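Local coordinates for protein DTDP-4-dehydrorhamnose reductase, rfbD ortholog (Clostridium acetobutylicum, PDB 1VL0) that probably reduces dTDP-6-deoxy-L-lyxo-4-hexulose to dTDP-L-rhamnose with a nicotinamide cofactor, the reductase step of dTDP-L-rhamnose biosynthesis, at residues Q23-L32 / T197-L205; Q110-D118 / V131-L142. One frame throughout, in Å; residues are numbered along the deposited sequence.

Interaction 1. Residues Q23-L32 / T197-L205; sequences QLGREIQKQL and TVDLARVVL. With NAI (1,4-dihydronicotinamide adenine dinucleotide), chain D.
The methyl of Ala201 sits as a knob among Leu24, Glu27, Ile28 and Gln31, where the two helix segments approach to 9.0 Å between axes and cross at -62°. On the tight, inner side Leu24 and Leu200 meet at about a right angle, CD2 to CD2 at 3.7 Å, and Ile28 lays CG1 against Ala201 CB; Leu200 also packs on strand 155-164 and Ile28 on strand 13-18. The looser side is formed by the partly exposed Glu27, Gln31 and Arg202. Gln31, extended beyond CG, donates from NE2 to Val198 O at 2.9 Å, in the carbonyl plane, although that oxygen already takes the helical bond from Arg202 N. The other N-H of NE2 goes back one turn to the anti lone pair of Glu27 OE2 (3.0 Å), which fixes the rotation of the amide. Glu27, bent at chi2 (61°), rests CG on Thr197 O. At the buried helix starts a water joins Gln23 O to Thr197 OG1. There Gln23 N and Leu24 N donate to NAI O2A and O1N, each at 3.0 Å, and Gln23 NE2 to O2N, its OE1 held by Asn169: the dinucleotide-binding helix start of a Rossmann fold, with its pyrophosphate in place.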
loop_
_atom_site.group_PDB
_atom_site.type_symbol
_atom_site.label_atom_id
_atom_site.label_comp_id
_atom_site.label_asym_id
_atom_site.label_seq_id
_atom_site.Cartn_x
_atom_site.Cartn_y
_atom_site.Cartn_z
ATOM N N GLN A 23 -0.435 9.788 -28.426
ATOM C CA GLN A 23 0.961 10.182 -28.668
ATOM C C GLN A 23 1.978 9.111 -28.288
ATOM O O GLN A 23 2.830 8.757 -29.084
ATOM C CB GLN A 23 1.303 11.466 -27.903
ATOM C CG GLN A 23 0.487 12.607 -28.300
ATOM C CD GLN A 23 1.061 13.896 -27.814
ATOM O OE1 GLN A 23 1.484 14.716 -28.624
ATOM N NE2 GLN A 23 1.125 14.074 -26.491
ATOM N N LEU A 24 1.927 8.630 -27.048
ATOM C CA LEU A 24 2.894 7.638 -26.608
ATOM C C LEU A 24 2.642 6.280 -27.257
ATOM O O LEU A 24 3.580 5.597 -27.659
ATOM C CB LEU A 24 2.859 7.503 -25.108
ATOM C CG LEU A 24 3.829 6.485 -24.523
ATOM C CD1 LEU A 24 5.273 6.906 -24.849
ATOM C CD2 LEU A 24 3.589 6.384 -23.015
ATOM N N GLY A 25 1.375 5.897 -27.368
ATOM C CA GLY A 25 1.020 4.622 -27.971
ATOM C C GLY A 25 1.637 4.480 -29.357
ATOM O O GLY A 25 2.229 3.465 -29.678
ATOM N N ARG A 26 1.535 5.535 -30.156
ATOM C CA ARG A 26 2.160 5.574 -31.487
ATOM C C ARG A 26 3.677 5.471 -31.442
ATOM O O ARG A 26 4.264 4.767 -32.245
ATOM C CB ARG A 26 1.773 6.837 -32.241
ATOM C CG ARG A 26 0.361 6.830 -32.720
ATOM C CD ARG A 26 -0.065 8.142 -33.313
ATOM N NE ARG A 26 -1.384 8.073 -33.903
ATOM C CZ ARG A 26 -1.695 8.442 -35.131
ATOM N NH1 ARG A 26 -0.778 8.918 -35.947
ATOM N NH2 ARG A 26 -2.939 8.305 -35.565
ATOM N N GLU A 27 4.316 6.166 -30.508
ATOM C CA GLU A 27 5.746 6.114 -30.430
ATOM C C GLU A 27 6.267 4.735 -30.018
ATOM O O GLU A 27 7.279 4.252 -30.552
ATOM C CB GLU A 27 6.276 7.219 -29.564
ATOM C CG GLU A 27 7.803 7.304 -29.512
ATOM C CD GLU A 27 8.520 7.556 -30.855
ATOM O OE1 GLU A 27 7.938 8.118 -31.840
ATOM O OE2 GLU A 27 9.720 7.203 -30.945
ATOM N N ILE A 28 5.560 4.068 -29.106
ATOM C CA ILE A 28 5.969 2.754 -28.673
ATOM C C ILE A 28 5.849 1.774 -29.835
ATOM O O ILE A 28 6.739 0.955 -30.064
ATOM C CB ILE A 28 5.115 2.320 -27.497
ATOM C CG1 ILE A 28 5.504 3.143 -26.256
ATOM C CG2 ILE A 28 5.307 0.835 -27.210
ATOM C CD1 ILE A 28 4.732 2.826 -24.990
ATOM N N GLN A 29 4.747 1.860 -30.571
ATOM C CA GLN A 29 4.590 1.001 -31.756
ATOM C C GLN A 29 5.775 1.206 -32.705
ATOM O O GLN A 29 6.350 0.251 -33.189
ATOM C CB GLN A 29 3.285 1.314 -32.472
ATOM C CG GLN A 29 2.115 0.834 -31.723
ATOM C CD GLN A 29 0.822 1.044 -32.444
ATOM O OE1 GLN A 29 0.071 1.991 -32.146
ATOM N NE2 GLN A 29 0.546 0.178 -33.384
ATOM N N LYS A 30 6.156 2.472 -32.906
ATOM C CA LYS A 30 7.233 2.823 -33.811
ATOM C C LYS A 30 8.589 2.289 -33.333
ATOM O O LYS A 30 9.335 1.708 -34.126
ATOM C CB LYS A 30 7.270 4.328 -33.983
ATOM C CG LYS A 30 8.360 4.864 -34.871
ATOM C CD LYS A 30 8.036 6.316 -35.204
ATOM C CE LYS A 30 9.252 7.102 -35.649
ATOM N NZ LYS A 30 8.845 8.522 -35.921
ATOM N N GLN A 31 8.880 2.407 -32.044
ATOM C CA GLN A 31 10.131 1.884 -31.501
ATOM C C GLN A 31 10.169 0.354 -31.423
ATOM O O GLN A 31 11.245 -0.237 -31.326
ATOM C CB GLN A 31 10.423 2.504 -30.137
ATOM C CG GLN A 31 10.798 4.011 -30.204
ATOM C CD GLN A 31 11.257 4.580 -28.890
ATOM O OE1 GLN A 31 11.608 3.824 -27.991
ATOM N NE2 GLN A 31 11.254 5.915 -28.751
ATOM N N LEU A 32 9.012 -0.298 -31.475
ATOM C CA LEU A 32 8.956 -1.749 -31.458
ATOM C C LEU A 32 8.932 -2.383 -32.855
ATOM O O LEU A 32 9.051 -3.580 -32.983
ATOM C CB LEU A 32 7.729 -2.222 -30.659
ATOM C CG LEU A 32 7.796 -2.096 -29.141
ATOM C CD1 LEU A 32 6.471 -2.456 -28.526
ATOM C CD2 LEU A 32 8.916 -2.915 -28.522
ATOM N N THR A 197 7.813 12.072 -26.515
ATOM C CA THR A 197 7.457 10.655 -26.413
ATOM C C THR A 197 8.593 9.731 -26.797
ATOM O O THR A 197 8.601 8.542 -26.467
ATOM C CB THR A 197 6.248 10.304 -27.307
ATOM O OG1 THR A 197 6.446 10.816 -28.648
ATOM C CG2 THR A 197 4.998 10.971 -26.795
ATOM N N VAL A 198 9.549 10.236 -27.549
ATOM C CA VAL A 198 10.661 9.396 -27.982
ATOM C C VAL A 198 11.431 8.960 -26.759
ATOM O O VAL A 198 11.813 7.814 -26.652
ATOM C CB VAL A 198 11.621 10.172 -28.932
ATOM C CG1 VAL A 198 12.939 9.386 -29.181
ATOM C CG2 VAL A 198 10.888 10.489 -30.242
ATOM N N ASP A 199 11.717 9.916 -25.867
ATOM C CA ASP A 199 12.474 9.618 -24.638
ATOM C C ASP A 199 11.656 8.780 -23.640
ATOM O O ASP A 199 12.208 7.942 -22.953
ATOM C CB ASP A 199 12.869 10.933 -23.958
ATOM C CG ASP A 199 13.825 11.726 -24.803
ATOM O OD1 ASP A 199 13.309 12.432 -25.702
ATOM O OD2 ASP A 199 15.089 11.628 -24.675
ATOM N N LEU A 200 10.353 9.078 -23.536
ATOM C CA LEU A 200 9.470 8.369 -22.648
ATOM C C LEU A 200 9.367 6.917 -23.073
ATOM O O LEU A 200 9.471 6.017 -22.265
ATOM C CB LEU A 200 8.080 9.033 -22.608
ATOM C CG LEU A 200 7.031 8.306 -21.715
ATOM C CD1 LEU A 200 7.486 8.093 -20.260
ATOM C CD2 LEU A 200 5.737 9.113 -21.801
ATOM N N ALA A 201 9.199 6.703 -24.362
ATOM C CA ALA A 201 9.066 5.350 -24.892
ATOM C C ALA A 201 10.328 4.497 -24.733
ATOM O O ALA A 201 10.256 3.307 -24.490
ATOM C CB ALA A 201 8.670 5.436 -26.345
ATOM N N ARG A 202 11.490 5.108 -24.907
ATOM C CA ARG A 202 12.750 4.446 -24.675
ATOM C C ARG A 202 12.844 4.007 -23.238
ATOM O O ARG A 202 13.330 2.935 -22.931
ATOM C CB ARG A 202 13.934 5.377 -24.995
ATOM C CG ARG A 202 14.250 5.531 -26.446
ATOM C CD ARG A 202 15.324 6.562 -26.699
ATOM N NE ARG A 202 15.544 6.866 -28.131
ATOM C CZ ARG A 202 16.320 7.879 -28.570
ATOM N NH1 ARG A 202 16.956 8.692 -27.712
ATOM N NH2 ARG A 202 16.466 8.080 -29.862
ATOM N N VAL A 203 12.441 4.873 -22.314
ATOM C CA VAL A 203 12.498 4.516 -20.909
ATOM C C VAL A 203 11.528 3.363 -20.577
ATOM O O VAL A 203 11.912 2.378 -19.930
ATOM C CB VAL A 203 12.211 5.736 -20.025
ATOM C CG1 VAL A 203 11.855 5.298 -18.610
ATOM C CG2 VAL A 203 13.474 6.639 -20.016
ATOM N N VAL A 204 10.295 3.480 -21.057
ATOM C CA VAL A 204 9.293 2.452 -20.856
ATOM C C VAL A 204 9.843 1.139 -21.307
ATOM O O VAL A 204 9.735 0.154 -20.566
ATOM C CB VAL A 204 7.994 2.746 -21.559
ATOM C CG1 VAL A 204 7.092 1.493 -21.645
ATOM C CG2 VAL A 204 7.269 3.822 -20.812
ATOM N N LEU A 205 10.409 1.087 -22.500
ATOM C CA LEU A 205 10.870 -0.215 -23.039
ATOM C C LEU A 205 12.151 -0.703 -22.373
ATOM O O LEU A 205 12.406 -1.919 -22.320
ATOM C CB LEU A 205 11.054 -0.114 -24.534
ATOM C CG LEU A 205 9.770 0.195 -25.335
ATOM C CD1 LEU A 205 10.118 0.540 -26.795
ATOM C CD2 LEU A 205 8.783 -0.931 -25.278
HETATM P PA NAI D . -3.353 10.802 -25.804
HETATM O O1A NAI D . -4.469 11.679 -25.306
HETATM O O2A NAI D . -2.592 11.379 -26.972
HETATM O O5B NAI D . -3.992 9.353 -26.065
HETATM C C5B NAI D . -4.742 8.768 -25.019
HETATM C C4B NAI D . -5.623 7.643 -25.545
HETATM O O4B NAI D . -6.623 7.328 -24.579
HETATM C C3B NAI D . -6.415 7.960 -26.811
HETATM O O3B NAI D . -5.953 7.177 -27.895
HETATM C C2B NAI D . -7.853 7.608 -26.400
HETATM O O2B NAI D . -8.705 7.191 -27.458
HETATM C C1B NAI D . -7.556 6.563 -25.319
HETATM N N9A NAI D . -8.678 6.042 -24.517
HETATM C C8A NAI D . -9.639 6.805 -23.914
HETATM N N7A NAI D . -10.511 5.980 -23.299
HETATM C C5A NAI D . -10.152 4.692 -23.505
HETATM C C6A NAI D . -10.719 3.485 -23.091
HETATM N N6A NAI D . -11.831 3.461 -22.372
HETATM N N1A NAI D . -10.119 2.300 -23.453
HETATM C C2A NAI D . -8.947 2.318 -24.217
HETATM N N3A NAI D . -8.404 3.500 -24.652
HETATM C C4A NAI D . -8.986 4.697 -24.288
HETATM O O3 NAI D . -2.398 10.466 -24.560
HETATM P PN NAI D . -0.825 10.821 -24.406
HETATM O O1N NAI D . 0.011 9.771 -25.020
HETATM O O2N NAI D . -0.659 12.277 -24.609
HETATM O O5D NAI D . -0.669 10.446 -22.840
HETATM C C5D NAI D . -0.106 9.188 -22.492
HETATM C C4D NAI D . -0.044 9.067 -20.992
HETATM O O4D NAI D . 0.742 10.128 -20.409
HETATM C C3D NAI D . -1.426 9.112 -20.343
HETATM O O3D NAI D . -1.452 8.010 -19.481
HETATM C C2D NAI D . -1.481 10.439 -19.588
HETATM O O2D NAI D . -2.250 10.486 -18.391
HETATM C C1D NAI D . 0.010 10.652 -19.300
HETATM N N1N NAI D . 0.387 12.057 -19.154
HETATM C C2N NAI D . 0.412 12.859 -20.272
HETATM C C3N NAI D . 0.800 14.188 -20.116
HETATM C C7N NAI D . 0.518 15.186 -21.199
HETATM O O7N NAI D . 1.189 16.416 -21.132
HETATM N N7N NAI D . -0.342 14.897 -22.184
HETATM C C4N NAI D . 1.156 14.671 -18.849
HETATM C C5N NAI D . 1.124 13.846 -17.725
HETATM C C6N NAI D . 0.727 12.527 -17.919
HETATM O O HOH W 1 4.451 10.268 -30.416
#

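Interaction 2. Residues Q110-D118 / V131-L142. With NAI (1,4-dihydronicotinamide adenine dinucleotide), chain D.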
loop_
_atom_site.group_PDB
_atom_site.type_symbol
_atom_site.label_atom_id
_atom_site.label_comp_id
_atom_site.label_asym_id
_atom_site.label_seq_id
_atom_site.Cartn_x
_atom_site.Cartn_y
_atom_site.Cartn_z
ATOM N N GLN A 110 1.978 1.246 -16.289
ATOM C CA GLN A 110 0.940 2.290 -16.151
ATOM C C GLN A 110 1.590 3.688 -16.233
ATOM O O GLN A 110 2.455 4.050 -15.419
ATOM C CB GLN A 110 0.291 2.133 -14.798
ATOM C CG GLN A 110 -0.570 3.318 -14.329
ATOM C CD GLN A 110 -1.769 3.542 -15.213
ATOM O OE1 GLN A 110 -2.145 2.681 -16.032
ATOM N NE2 GLN A 110 -2.390 4.693 -15.045
ATOM N N ILE A 111 1.164 4.457 -17.208
ATOM C CA ILE A 111 1.709 5.758 -17.385
ATOM C C ILE A 111 0.895 6.752 -16.536
ATOM O O ILE A 111 -0.350 6.750 -16.561
ATOM C CB ILE A 111 1.703 6.187 -18.891
ATOM C CG1 ILE A 111 2.318 5.112 -19.799
ATOM C CG2 ILE A 111 2.460 7.529 -19.016
ATOM C CD1 ILE A 111 3.804 4.904 -19.688
ATOM N N SER A 112 1.602 7.594 -15.800
ATOM C CA SER A 112 0.981 8.504 -14.880
ATOM C C SER A 112 1.569 9.927 -15.050
ATOM O O SER A 112 2.198 10.247 -16.074
ATOM C CB SER A 112 1.158 8.002 -13.425
ATOM O OG SER A 112 0.285 8.662 -12.486
ATOM N N THR A 113 1.382 10.766 -14.029
ATOM C CA THR A 113 1.455 12.213 -14.171
ATOM C C THR A 113 2.094 12.928 -12.985
ATOM O O THR A 113 1.990 12.518 -11.837
ATOM C CB THR A 113 0.028 12.780 -14.481
ATOM O OG1 THR A 113 0.054 14.218 -14.610
ATOM C CG2 THR A 113 -0.950 12.511 -13.357
ATOM N N ASP A 114 2.759 14.025 -13.294
ATOM C CA ASP A 114 3.194 15.032 -12.302
ATOM C C ASP A 114 2.054 15.707 -11.555
ATOM O O ASP A 114 2.263 16.276 -10.513
ATOM C CB ASP A 114 4.045 16.126 -13.023
ATOM C CG ASP A 114 3.239 16.943 -14.066
ATOM O OD1 ASP A 114 2.575 16.344 -14.939
ATOM O OD2 ASP A 114 3.219 18.197 -14.086
ATOM N N TYR A 115 0.830 15.615 -12.055
ATOM C CA TYR A 115 -0.328 16.170 -11.323
ATOM C C TYR A 115 -0.692 15.389 -10.049
ATOM O O TYR A 115 -1.621 15.752 -9.346
ATOM C CB TYR A 115 -1.574 16.227 -12.229
ATOM C CG TYR A 115 -1.660 17.475 -13.109
ATOM C CD1 TYR A 115 -0.770 17.672 -14.137
ATOM C CD2 TYR A 115 -2.635 18.433 -12.896
ATOM C CE1 TYR A 115 -0.839 18.790 -14.928
ATOM C CE2 TYR A 115 -2.715 19.540 -13.674
ATOM C CZ TYR A 115 -1.806 19.711 -14.704
ATOM O OH TYR A 115 -1.859 20.834 -15.502
ATOM N N VAL A 116 0.018 14.300 -9.744
ATOM C CA VAL A 116 -0.153 13.653 -8.431
ATOM C C VAL A 116 0.432 14.491 -7.306
ATOM O O VAL A 116 0.146 14.234 -6.155
ATOM C CB VAL A 116 0.403 12.218 -8.369
ATOM C CG1 VAL A 116 -0.277 11.331 -9.459
ATOM C CG2 VAL A 116 1.900 12.168 -8.513
ATOM N N PHE A 117 1.257 15.469 -7.642
ATOM C CA PHE A 117 1.879 16.373 -6.662
ATOM C C PHE A 117 1.110 17.691 -6.606
ATOM O O PHE A 117 0.310 17.957 -7.495
ATOM C CB PHE A 117 3.328 16.582 -7.036
ATOM C CG PHE A 117 4.125 15.308 -7.026
ATOM C CD1 PHE A 117 4.410 14.663 -5.829
ATOM C CD2 PHE A 117 4.592 14.745 -8.201
ATOM C CE1 PHE A 117 5.181 13.514 -5.813
ATOM C CE2 PHE A 117 5.336 13.575 -8.187
ATOM C CZ PHE A 117 5.598 12.937 -6.999
ATOM N N ASP A 118 1.278 18.455 -5.534
ATOM C CA ASP A 118 0.484 19.679 -5.336
ATOM C C ASP A 118 1.066 20.948 -5.984
ATOM O O ASP A 118 0.413 21.962 -6.032
ATOM C CB ASP A 118 0.183 19.942 -3.844
ATOM C CG ASP A 118 1.429 20.106 -2.982
ATOM O OD1 ASP A 118 2.538 20.364 -3.503
ATOM O OD2 ASP A 118 1.370 19.967 -1.746
ATOM N N VAL A 131 2.701 12.539 -2.438
ATOM C CA VAL A 131 1.688 12.929 -3.392
ATOM C C VAL A 131 0.625 13.729 -2.678
ATOM O O VAL A 131 0.460 13.594 -1.458
ATOM C CB VAL A 131 1.082 11.685 -4.093
ATOM C CG1 VAL A 131 2.167 10.939 -4.825
ATOM C CG2 VAL A 131 0.369 10.787 -3.056
ATOM N N ASN A 132 -0.050 14.606 -3.401
ATOM C CA ASN A 132 -1.075 15.488 -2.828
ATOM C C ASN A 132 -1.875 16.197 -3.952
ATOM O O ASN A 132 -1.903 17.431 -4.049
ATOM C CB ASN A 132 -0.459 16.517 -1.891
ATOM C CG ASN A 132 -1.507 17.313 -1.146
ATOM O OD1 ASN A 132 -2.578 16.803 -0.894
ATOM N ND2 ASN A 132 -1.202 18.567 -0.795
ATOM N N PRO A 133 -2.557 15.410 -4.793
ATOM C CA PRO A 133 -3.214 15.947 -5.975
ATOM C C PRO A 133 -4.261 16.978 -5.599
ATOM O O PRO A 133 -5.011 16.749 -4.664
ATOM C CB PRO A 133 -3.862 14.715 -6.618
ATOM C CG PRO A 133 -3.961 13.742 -5.548
ATOM C CD PRO A 133 -2.788 13.977 -4.640
ATOM N N GLN A 134 -4.305 18.073 -6.355
ATOM C CA GLN A 134 -5.239 19.158 -6.146
ATOM C C GLN A 134 -6.214 19.276 -7.305
ATOM O O GLN A 134 -6.962 20.219 -7.378
ATOM C CB GLN A 134 -4.476 20.476 -6.030
ATOM C CG GLN A 134 -3.415 20.511 -4.958
ATOM C CD GLN A 134 -4.006 20.364 -3.574
ATOM O OE1 GLN A 134 -4.940 21.078 -3.199
ATOM N NE2 GLN A 134 -3.474 19.403 -2.814
ATOM N N SER A 135 -6.213 18.311 -8.203
ATOM C CA SER A 135 -7.120 18.322 -9.334
ATOM C C SER A 135 -7.832 16.978 -9.457
ATOM O O SER A 135 -7.323 15.970 -8.955
ATOM C CB SER A 135 -6.320 18.624 -10.599
ATOM O OG SER A 135 -5.403 17.597 -10.931
ATOM N N ALA A 136 -8.979 16.956 -10.137
ATOM C CA ALA A 136 -9.636 15.658 -10.511
ATOM C C ALA A 136 -8.749 14.766 -11.368
ATOM O O ALA A 136 -8.682 13.550 -11.206
ATOM C CB ALA A 136 -10.935 15.908 -11.229
ATOM N N TYR A 137 -8.095 15.368 -12.343
ATOM C CA TYR A 137 -7.174 14.625 -13.161
ATOM C C TYR A 137 -6.117 13.966 -12.283
ATOM O O TYR A 137 -5.879 12.773 -12.369
ATOM C CB TYR A 137 -6.522 15.549 -14.180
ATOM C CG TYR A 137 -5.463 14.869 -15.012
ATOM C CD1 TYR A 137 -5.794 13.816 -15.865
ATOM C CD2 TYR A 137 -4.140 15.254 -14.933
ATOM C CE1 TYR A 137 -4.823 13.194 -16.607
ATOM C CE2 TYR A 137 -3.141 14.631 -15.684
ATOM C CZ TYR A 137 -3.466 13.615 -16.499
ATOM O OH TYR A 137 -2.464 13.017 -17.239
ATOM N N GLY A 138 -5.473 14.746 -11.415
ATOM C CA GLY A 138 -4.426 14.179 -10.578
ATOM C C GLY A 138 -4.920 13.104 -9.609
ATOM O O GLY A 138 -4.271 12.082 -9.372
ATOM N N LYS A 139 -6.075 13.352 -9.025
ATOM C CA LYS A 139 -6.635 12.459 -8.019
ATOM C C LYS A 139 -6.998 11.117 -8.642
ATOM O O LYS A 139 -6.703 10.078 -8.090
ATOM C CB LYS A 139 -7.867 13.114 -7.377
ATOM C CG LYS A 139 -8.742 12.164 -6.537
ATOM C CD LYS A 139 -7.982 11.493 -5.347
ATOM C CE LYS A 139 -8.954 10.663 -4.475
ATOM N NZ LYS A 139 -8.313 10.138 -3.206
ATOM N N THR A 140 -7.634 11.167 -9.800
ATOM C CA THR A 140 -8.033 9.932 -10.529
ATOM C C THR A 140 -6.857 9.146 -11.084
ATOM O O THR A 140 -6.873 7.933 -11.066
ATOM C CB THR A 140 -9.015 10.251 -11.676
ATOM O OG1 THR A 140 -8.412 11.136 -12.657
ATOM C CG2 THR A 140 -10.278 10.950 -11.132
ATOM N N LYS A 141 -5.841 9.835 -11.591
ATOM C CA LYS A 141 -4.618 9.164 -12.030
ATOM C C LYS A 141 -3.914 8.546 -10.825
ATOM O O LYS A 141 -3.401 7.463 -10.912
ATOM C CB LYS A 141 -3.653 10.130 -12.726
ATOM C CG LYS A 141 -4.125 10.701 -14.044
ATOM C CD LYS A 141 -4.117 9.614 -15.152
ATOM C CE LYS A 141 -2.703 9.141 -15.517
ATOM N NZ LYS A 141 -2.761 8.108 -16.594
ATOM N N LEU A 142 -3.884 9.229 -9.695
ATOM C CA LEU A 142 -3.273 8.645 -8.482
ATOM C C LEU A 142 -3.954 7.352 -8.023
ATOM O O LEU A 142 -3.307 6.387 -7.665
ATOM C CB LEU A 142 -3.267 9.630 -7.331
ATOM C CG LEU A 142 -2.666 9.086 -6.029
ATOM C CD1 LEU A 142 -1.211 8.823 -6.122
ATOM C CD2 LEU A 142 -2.919 10.074 -4.902
HETATM P PA NAI D . -3.353 10.802 -25.804
HETATM O O1A NAI D . -4.469 11.679 -25.306
HETATM O O2A NAI D . -2.592 11.379 -26.972
HETATM O O5B NAI D . -3.992 9.353 -26.065
HETATM C C5B NAI D . -4.742 8.768 -25.019
HETATM C C4B NAI D . -5.623 7.643 -25.545
HETATM O O4B NAI D . -6.623 7.328 -24.579
HETATM C C3B NAI D . -6.415 7.960 -26.811
HETATM O O3B NAI D . -5.953 7.177 -27.895
HETATM C C2B NAI D . -7.853 7.608 -26.400
HETATM O O2B NAI D . -8.705 7.191 -27.458
HETATM C C1B NAI D . -7.556 6.563 -25.319
HETATM N N9A NAI D . -8.678 6.042 -24.517
HETATM C C8A NAI D . -9.639 6.805 -23.914
HETATM N N7A NAI D . -10.511 5.980 -23.299
HETATM C C5A NAI D . -10.152 4.692 -23.505
HETATM C C6A NAI D . -10.719 3.485 -23.091
HETATM N N6A NAI D . -11.831 3.461 -22.372
HETATM N N1A NAI D . -10.119 2.300 -23.453
HETATM C C2A NAI D . -8.947 2.318 -24.217
HETATM N N3A NAI D . -8.404 3.500 -24.652
HETATM C C4A NAI D . -8.986 4.697 -24.288
HETATM O O3 NAI D . -2.398 10.466 -24.560
HETATM P PN NAI D . -0.825 10.821 -24.406
HETATM O O1N NAI D . 0.011 9.771 -25.020
HETATM O O2N NAI D . -0.659 12.277 -24.609
HETATM O O5D NAI D . -0.669 10.446 -22.840
HETATM C C5D NAI D . -0.106 9.188 -22.492
HETATM C C4D NAI D . -0.044 9.067 -20.992
HETATM O O4D NAI D . 0.742 10.128 -20.409
HETATM C C3D NAI D . -1.426 9.112 -20.343
HETATM O O3D NAI D . -1.452 8.010 -19.481
HETATM C C2D NAI D . -1.481 10.439 -19.588
HETATM O O2D NAI D . -2.250 10.486 -18.391
HETATM C C1D NAI D . 0.010 10.652 -19.300
HETATM N N1N NAI D . 0.387 12.057 -19.154
HETATM C C2N NAI D . 0.412 12.859 -20.272
HETATM C C3N NAI D . 0.800 14.188 -20.116
HETATM C C7N NAI D . 0.518 15.186 -21.199
HETATM O O7N NAI D . 1.189 16.416 -21.132
HETATM N N7N NAI D . -0.342 14.897 -22.184
HETATM C C4N NAI D . 1.156 14.671 -18.849
HETATM C C5N NAI D . 1.124 13.846 -17.725
HETATM C C6N NAI D . 0.727 12.527 -17.919
HETATM O O HOH W 2 -4.614 6.308 -16.007
HETATM O O HOH W 3 -1.971 6.666 -13.056
HETATM O O HOH W 4 -3.278 17.888 -9.155
#
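The edge of the Tyr137 ring is turned into the face of Tyr115 in a T-shaped pair with planes at 76°, while Lys141 CG lies on one face of Tyr137, 3.6 Å above the plane and offset toward the rim. Ser135 OG lies at the edge of the Tyr115 ring, near its plane. On Phe117, one face takes the CG2 methyl of its neighbour Val116, which also packs against Val131 CG1. At Tyr115 O, Gly138, without a side chain, brings its CA to 3.4 Å in a CA-H...O contact. Ser135 caps the helix by accepting from Gly138 N. Thr113 OG1, anti to the backbone N (chi1 179°), accepts from Tyr115 N in an ST turn and lies beside Tyr137 CE2, while CG2 packs on Lys141. At the outer end, Asn132 N donates to Val116 O at 2.8 Å and Asn132 ND2 meets Asp118 OD2 on its anti side; OD1 accepts from the backbone N of Glu120. Lys141, bent at chi2 and chi3, has four acceptors within reach of NZ: Ile111 O at 2.8 Å, NAI O2D at 3.0 Å, O3D at a longer 3.2 Å, and a water that also accepts from Gln110 NE2, whose OE1 is held by Asn69. Three N-H cannot serve all at once, so the two hydroxyls probably share. Tyr137 OH shares a hydrogen bond of 2.8 Å with NAI O2D. This is the Tyr-X-X-X-Lys pair of short-chain dehydrogenases/reductases, and the joint grip on the ribose is consistent with a lysine that positions the cofactor beside the tyrosine.

How the interactions relate
Both interactions are largely buried and touch the same cofactor, but they lie on opposite sides of the chain's centre, their centres about 22 Å apart. Interaction 1 joins two helices and holds the pyrophosphate through the N-H groups of Gln23 and Leu24 and the Gln23 side-chain amide; interaction 2 joins the end of strand 107-113 and the following turn to helix 136-151, and holds the nicotinamide ribose through side chains. They meet at Ile111, whose CD1 packs on Leu24 CD2 at 3.6 Å and on Val204 CG2. Apart from the buried pyrophosphate bonds, interaction 1 has an aliphatic core with the Gln31 bonds toward the outside, whereas interaction 2 combines aromatic packing with bonds to the cofactor, waters at Lys141 and Tyr115, and a polar outer rim.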